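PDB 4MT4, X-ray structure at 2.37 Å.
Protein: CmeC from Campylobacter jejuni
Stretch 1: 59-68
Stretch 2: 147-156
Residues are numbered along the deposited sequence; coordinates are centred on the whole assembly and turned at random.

Stretch 1 59-68: DLKLAFIHME
Stretch 2 147-156: DYEAARLSVI

Antiparallel helices often pack by letting small residues meet side chain to side chain at the centre while larger side chains pack around them, and two helical segments of CmeC illustrate the principle. At the centre, Ala-63 and Ala-151 point toward each other, CB to CB at 3.6 Å. The helix axes approach to 9.0 Å, with their N-to-C directions 174° apart, and the short alanine side chains fit that spacing. The register follows: Ala-63 CA lies 5.2 Å from Tyr-148 CA, and Leu-60 CA lies 6.2 Å from Arg-152 CA.

Tyr-148, buried and with the largest covered area, gathers most of the remaining contacts. With chi1 173° (t) and chi2 76°, the Tyr-148 ring reaches across to the first helix, its CD1 4.0 Å from Ala-63 CB. Leu-60 (t, p) starts sideways, but its end swings inward, placing CD1 3.6 Å from Tyr-148 CE1 and 3.8 Å from Arg-152 CA. Phe-64 (chi1 t, chi2 -90°) directs its edge toward the tyrosine face in an offset edge-to-face pair, centroids 5.7 Å apart and planes at 74°; its CD2 sits 3.8 Å from Tyr-148 CE1. Met-67 (t, t, p) curls CE over one face of the tyrosine ring, its SD 4.5 Å from Tyr-148 CB. At the other end, Val-155 (t) brings CG2 within 4.4 Å of Leu-60 CB.

No hydrogen bond crosses the interface; the contact, largely apolar, buries 397 Å² summed over both sides. Each backbone is helical throughout, phi near -65° and psi near -40°, and carries i to i+4 hydrogen bonds within each stretch, as in Ala-63 N to Asp-59 O at 3.0 Å and Arg-152 N to Tyr-148 O at 2.8 Å. Toward the polar edge, Arg-152 lends its aliphatic stem, CB 4.0 Å from Leu-60 CD1, while its NH1 and Tyr-148 OH hydrogen-bond elsewhere in the structure. Asp-59 remains exposed.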

ATOM      1  N   ASP B  59      16.056   1.822   2.649  1.00 45.94           N
ATOM      2  CA  ASP B  59      15.298   1.596   1.421  1.00 49.72           C
ATOM      3  C   ASP B  59      16.250   1.469   0.237  1.00 54.70           C
ATOM      4  O   ASP B  59      16.003   0.707  -0.698  1.00 46.22           O
ATOM      5  CB  ASP B  59      14.293   2.724   1.175  1.00 44.24           C
ATOM      6  CG  ASP B  59      13.036   2.579   2.011  1.00 62.93           C
ATOM      7  OD1 ASP B  59      12.710   1.439   2.407  1.00 66.47           O
ATOM      8  OD2 ASP B  59      12.368   3.603   2.270  1.00 73.23           O
ATOM      9  N   LEU B  60      17.344   2.222   0.289  1.00 39.05           N
ATOM     10  CA  LEU B  60      18.378   2.153  -0.735  1.00 42.97           C
ATOM     11  C   LEU B  60      19.095   0.807  -0.675  1.00 47.22           C
ATOM     12  O   LEU B  60      19.447   0.233  -1.707  1.00 41.35           O
ATOM     13  CB  LEU B  60      19.377   3.300  -0.566  1.00 45.16           C
ATOM     14  CG  LEU B  60      20.447   3.447  -1.648  1.00 46.17           C
ATOM     15  CD1 LEU B  60      19.805   3.595  -3.019  1.00 42.65           C
ATOM     16  CD2 LEU B  60      21.357   4.630  -1.347  1.00 45.61           C
ATOM     17  N   LYS B  61      19.303   0.311   0.541  1.00 32.89           N
ATOM     18  CA  LYS B  61      19.925  -0.991   0.747  1.00 46.28           C
ATOM     19  C   LYS B  61      19.023  -2.108   0.235  1.00 42.58           C
ATOM     20  O   LYS B  61      19.486  -3.039  -0.418  1.00 43.75           O
ATOM     21  CB  LYS B  61      20.241  -1.214   2.229  1.00 42.39           C
ATOM     22  CG  LYS B  61      21.251  -0.236   2.809  1.00 41.81           C
ATOM     23  CD  LYS B  61      21.537  -0.531   4.275  1.00 48.59           C
ATOM     24  CE  LYS B  61      22.424   0.544   4.888  1.00 50.53           C
ATOM     25  NZ  LYS B  61      22.729   0.274   6.320  1.00 49.53           N
ATOM     26  N   LEU B  62      17.732  -2.002   0.537  1.00 35.39           N
ATOM     27  CA  LEU B  62      16.744  -2.968   0.069  1.00 43.08           C
ATOM     28  C   LEU B  62      16.725  -3.046  -1.453  1.00 45.25           C
ATOM     29  O   LEU B  62      16.669  -4.132  -2.027  1.00 46.17           O
ATOM     30  CB  LEU B  62      15.350  -2.605   0.585  1.00 38.17           C
ATOM     31  CG  LEU B  62      15.073  -2.831   2.072  1.00 53.28           C
ATOM     32  CD1 LEU B  62      13.714  -2.266   2.458  1.00 36.34           C
ATOM     33  CD2 LEU B  62      15.157  -4.312   2.409  1.00 47.43           C
ATOM     34  N   ALA B  63      16.774  -1.885  -2.094  1.00 41.10           N
ATOM     35  CA  ALA B  63      16.788  -1.804  -3.549  1.00 43.74           C
ATOM     36  C   ALA B  63      18.057  -2.430  -4.122  1.00 43.45           C
ATOM     37  O   ALA B  63      18.036  -3.009  -5.208  1.00 34.96           O
ATOM     38  CB  ALA B  63      16.661  -0.360  -4.000  1.00 43.70           C
ATOM     39  N   PHE B  64      19.158  -2.309  -3.386  1.00 41.73           N
ATOM     40  CA  PHE B  64      20.427  -2.903  -3.795  1.00 44.56           C
ATOM     41  C   PHE B  64      20.354  -4.422  -3.686  1.00 51.73           C
ATOM     42  O   PHE B  64      20.846  -5.140  -4.556  1.00 45.54           O
ATOM     43  CB  PHE B  64      21.584  -2.363  -2.944  1.00 39.59           C
ATOM     44  CG  PHE B  64      22.949  -2.732  -3.465  1.00 52.61           C
ATOM     45  CD1 PHE B  64      23.569  -3.899  -3.052  1.00 50.53           C
ATOM     46  CD2 PHE B  64      23.612  -1.909  -4.363  1.00 46.07           C
ATOM     47  CE1 PHE B  64      24.819  -4.243  -3.525  1.00 42.58           C
ATOM     48  CE2 PHE B  64      24.866  -2.247  -4.839  1.00 53.97           C
ATOM     49  CZ  PHE B  64      25.471  -3.417  -4.419  1.00 46.91           C
ATOM     50  N   ILE B  65      19.732  -4.900  -2.614  1.00 40.22           N
ATOM     51  CA  ILE B  65      19.591  -6.330  -2.367  1.00 43.41           C
ATOM     52  C   ILE B  65      18.660  -6.969  -3.391  1.00 41.09           C
ATOM     53  O   ILE B  65      18.927  -8.066  -3.886  1.00 47.26           O
ATOM     54  CB  ILE B  65      19.062  -6.599  -0.944  1.00 44.63           C
ATOM     55  CG1 ILE B  65      20.062  -6.088   0.096  1.00 42.23           C
ATOM     56  CG2 ILE B  65      18.797  -8.081  -0.732  1.00 44.13           C
ATOM     57  CD1 ILE B  65      19.541  -6.129   1.512  1.00 40.21           C
ATOM     58  N   HIS B  66      17.572  -6.272  -3.709  1.00 41.54           N
ATOM     59  CA  HIS B  66      16.627  -6.731  -4.724  1.00 44.63           C
ATOM     60  C   HIS B  66      17.327  -6.933  -6.064  1.00 48.79           C
ATOM     61  O   HIS B  66      16.992  -7.844  -6.820  1.00 42.41           O
ATOM     62  CB  HIS B  66      15.475  -5.736  -4.878  1.00 36.58           C
ATOM     63  CG  HIS B  66      14.554  -5.689  -3.698  1.00 57.53           C
ATOM     64  ND1 HIS B  66      14.382  -6.759  -2.845  1.00 60.88           N
ATOM     65  CD2 HIS B  66      13.756  -4.701  -3.228  1.00 54.06           C
ATOM     66  CE1 HIS B  66      13.517  -6.432  -1.902  1.00 67.43           C
ATOM     67  NE2 HIS B  66      13.122  -5.189  -2.111  1.00 56.64           N
ATOM     68  N   MET B  67      18.305  -6.079  -6.346  1.00 39.10           N
ATOM     69  CA  MET B  67      19.103  -6.182  -7.561  1.00 42.57           C
ATOM     70  C   MET B  67      20.002  -7.416  -7.522  1.00 41.96           C
ATOM     71  O   MET B  67      20.146  -8.123  -8.521  1.00 42.79           O
ATOM     72  CB  MET B  67      19.941  -4.916  -7.752  1.00 41.07           C
ATOM     73  CG  MET B  67      20.861  -4.938  -8.961  1.00 44.40           C
ATOM     74  SD  MET B  67      21.755  -3.387  -9.149  1.00 65.45           S
ATOM     75  CE  MET B  67      22.538  -3.242  -7.548  1.00 56.49           C
ATOM     76  N   GLU B  68      20.600  -7.668  -6.361  1.00 45.27           N
ATOM     77  CA  GLU B  68      21.463  -8.828  -6.174  1.00 39.37           C
ATOM     78  C   GLU B  68      20.661 -10.123  -6.236  1.00 44.58           C
ATOM     79  O   GLU B  68      21.151 -11.149  -6.711  1.00 39.30           O
ATOM     80  CB  GLU B  68      22.209  -8.734  -4.842  1.00 48.66           C
ATOM     81  CG  GLU B  68      23.241  -7.617  -4.784  1.00 43.60           C
ATOM     82  CD  GLU B  68      23.941  -7.541  -3.442  1.00 61.27           C
ATOM     83  OE1 GLU B  68      23.246  -7.407  -2.413  1.00 50.22           O
ATOM     84  OE2 GLU B  68      25.187  -7.618  -3.417  1.00 53.94           O
ATOM     85  N   ASP B 147      15.307  -0.052 -11.240  1.00 43.94           N
ATOM     86  CA  ASP B 147      14.565   0.144  -9.999  1.00 45.18           C
ATOM     87  C   ASP B 147      15.476   0.689  -8.904  1.00 45.79           C
ATOM     88  O   ASP B 147      15.039   1.451  -8.046  1.00 36.57           O
ATOM     89  CB  ASP B 147      13.918  -1.163  -9.535  1.00 38.32           C
ATOM     90  CG  ASP B 147      12.640  -1.482 -10.286  1.00 40.77           C
ATOM     91  OD1 ASP B 147      12.056  -0.559 -10.890  1.00 49.86           O
ATOM     92  OD2 ASP B 147      12.213  -2.656 -10.267  1.00 50.56           O
ATOM     93  N   TYR B 148      16.745   0.296  -8.942  1.00 40.66           N
ATOM     94  CA  TYR B 148      17.723   0.795  -7.982  1.00 43.49           C
ATOM     95  C   TYR B 148      18.043   2.260  -8.248  1.00 44.68           C
ATOM     96  O   TYR B 148      18.172   3.058  -7.320  1.00 39.21           O
ATOM     97  CB  TYR B 148      19.007  -0.033  -8.024  1.00 33.06           C
ATOM     98  CG  TYR B 148      20.123   0.534  -7.171  1.00 38.23           C
ATOM     99  CD1 TYR B 148      20.109   0.387  -5.790  1.00 34.86           C
ATOM    100  CD2 TYR B 148      21.190   1.213  -7.747  1.00 43.99           C
ATOM    101  CE1 TYR B 148      21.127   0.903  -5.006  1.00 42.05           C
ATOM    102  CE2 TYR B 148      22.210   1.732  -6.972  1.00 41.82           C
ATOM    103  CZ  TYR B 148      22.174   1.575  -5.602  1.00 45.68           C
ATOM    104  OH  TYR B 148      23.189   2.088  -4.825  1.00 51.96           O
ATOM    105  N   GLU B 149      18.175   2.604  -9.525  1.00 41.58           N
ATOM    106  CA  GLU B 149      18.415   3.982  -9.933  1.00 39.80           C
ATOM    107  C   GLU B 149      17.230   4.863  -9.559  1.00 50.59           C
ATOM    108  O   GLU B 149      17.397   6.001  -9.124  1.00 54.13           O
ATOM    109  CB  GLU B 149      18.676   4.063 -11.439  1.00 48.71           C
ATOM    110  CG  GLU B 149      19.923   3.323 -11.901  1.00 46.18           C
ATOM    111  CD  GLU B 149      21.203   4.103 -11.653  1.00 55.65           C
ATOM    112  OE1 GLU B 149      21.159   5.122 -10.931  1.00 70.54           O
ATOM    113  OE2 GLU B 149      22.254   3.699 -12.190  1.00 67.01           O
ATOM    114  N   ALA B 150      16.030   4.320  -9.736  1.00 44.87           N
ATOM    115  CA  ALA B 150      14.807   5.021  -9.371  1.00 41.67           C
ATOM    116  C   ALA B 150      14.732   5.214  -7.863  1.00 47.18           C
ATOM    117  O   ALA B 150      14.310   6.264  -7.380  1.00 46.41           O
ATOM    118  CB  ALA B 150      13.591   4.259  -9.871  1.00 41.62           C
ATOM    119  N   ALA B 151      15.150   4.194  -7.123  1.00 39.48           N
ATOM    120  CA  ALA B 151      15.148   4.254  -5.667  1.00 40.39           C
ATOM    121  C   ALA B 151      16.193   5.242  -5.161  1.00 41.46           C
ATOM    122  O   ALA B 151      15.957   5.960  -4.192  1.00 43.28           O
ATOM    123  CB  ALA B 151      15.395   2.874  -5.079  1.00 33.42           C
ATOM    124  N   ARG B 152      17.344   5.274  -5.826  1.00 37.50           N
ATOM    125  CA  ARG B 152      18.420   6.185  -5.456  1.00 31.54           C
ATOM    126  C   ARG B 152      17.978   7.635  -5.620  1.00 49.75           C
ATOM    127  O   ARG B 152      18.145   8.451  -4.714  1.00 37.57           O
ATOM    128  CB  ARG B 152      19.669   5.916  -6.298  1.00 37.74           C
ATOM    129  CG  ARG B 152      20.934   6.583  -5.781  1.00 42.87           C
ATOM    130  CD  ARG B 152      22.135   6.236  -6.648  1.00 51.14           C
ATOM    131  NE  ARG B 152      23.401   6.540  -5.986  1.00 65.95           N
ATOM    132  CZ  ARG B 152      24.042   7.700  -6.085  1.00 57.08           C
ATOM    133  NH1 ARG B 152      25.190   7.880  -5.447  1.00 50.24           N
ATOM    134  NH2 ARG B 152      23.536   8.680  -6.821  1.00 50.45           N
ATOM    135  N   LEU B 153      17.407   7.941  -6.781  1.00 47.42           N
ATOM    136  CA  LEU B 153      16.904   9.279  -7.070  1.00 41.76           C
ATOM    137  C   LEU B 153      15.819   9.691  -6.078  1.00 53.09           C
ATOM    138  O   LEU B 153      15.790  10.829  -5.610  1.00 41.75           O
ATOM    139  CB  LEU B 153      16.360   9.344  -8.497  1.00 40.59           C
ATOM    140  CG  LEU B 153      15.631  10.622  -8.914  1.00 46.95           C
ATOM    141  CD1 LEU B 153      16.523  11.845  -8.748  1.00 39.83           C
ATOM    142  CD2 LEU B 153      15.128  10.508 -10.347  1.00 34.11           C
ATOM    143  N   SER B 154      14.936   8.752  -5.760  1.00 47.57           N
ATOM    144  CA  SER B 154      13.843   8.995  -4.824  1.00 33.47           C
ATOM    145  C   SER B 154      14.356   9.298  -3.417  1.00 56.39           C
ATOM    146  O   SER B 154      13.895  10.236  -2.769  1.00 42.66           O
ATOM    147  CB  SER B 154      12.904   7.789  -4.785  1.00 40.36           C
ATOM    148  OG  SER B 154      11.941   7.915  -3.752  1.00 53.50           O
ATOM    149  N   VAL B 155      15.308   8.495  -2.954  1.00 45.35           N
ATOM    150  CA  VAL B 155      15.890   8.657  -1.625  1.00 55.58           C
ATOM    151  C   VAL B 155      16.625   9.988  -1.504  1.00 44.21           C
ATOM    152  O   VAL B 155      16.477  10.699  -0.507  1.00 44.39           O
ATOM    153  CB  VAL B 155      16.857   7.496  -1.297  1.00 41.24           C
ATOM    154  CG1 VAL B 155      17.738   7.844  -0.111  1.00 43.00           C
ATOM    155  CG2 VAL B 155      16.074   6.222  -1.029  1.00 47.13           C
ATOM    156  N   ILE B 156      17.408  10.325  -2.524  1.00 42.81           N
ATOM    157  CA  ILE B 156      18.142  11.586  -2.538  1.00 41.56           C
ATOM    158  C   ILE B 156      17.195  12.784  -2.560  1.00 52.21           C
ATOM    159  O   ILE B 156      17.351  13.726  -1.782  1.00 47.68           O
ATOM    160  CB  ILE B 156      19.094  11.680  -3.752  1.00 47.56           C
ATOM    161  CG1 ILE B 156      20.194  10.621  -3.655  1.00 35.08           C
ATOM    162  CG2 ILE B 156      19.711  13.064  -3.846  1.00 43.40           C
ATOM    163  CD1 ILE B 156      21.168  10.649  -4.818  1.00 38.91           C
TER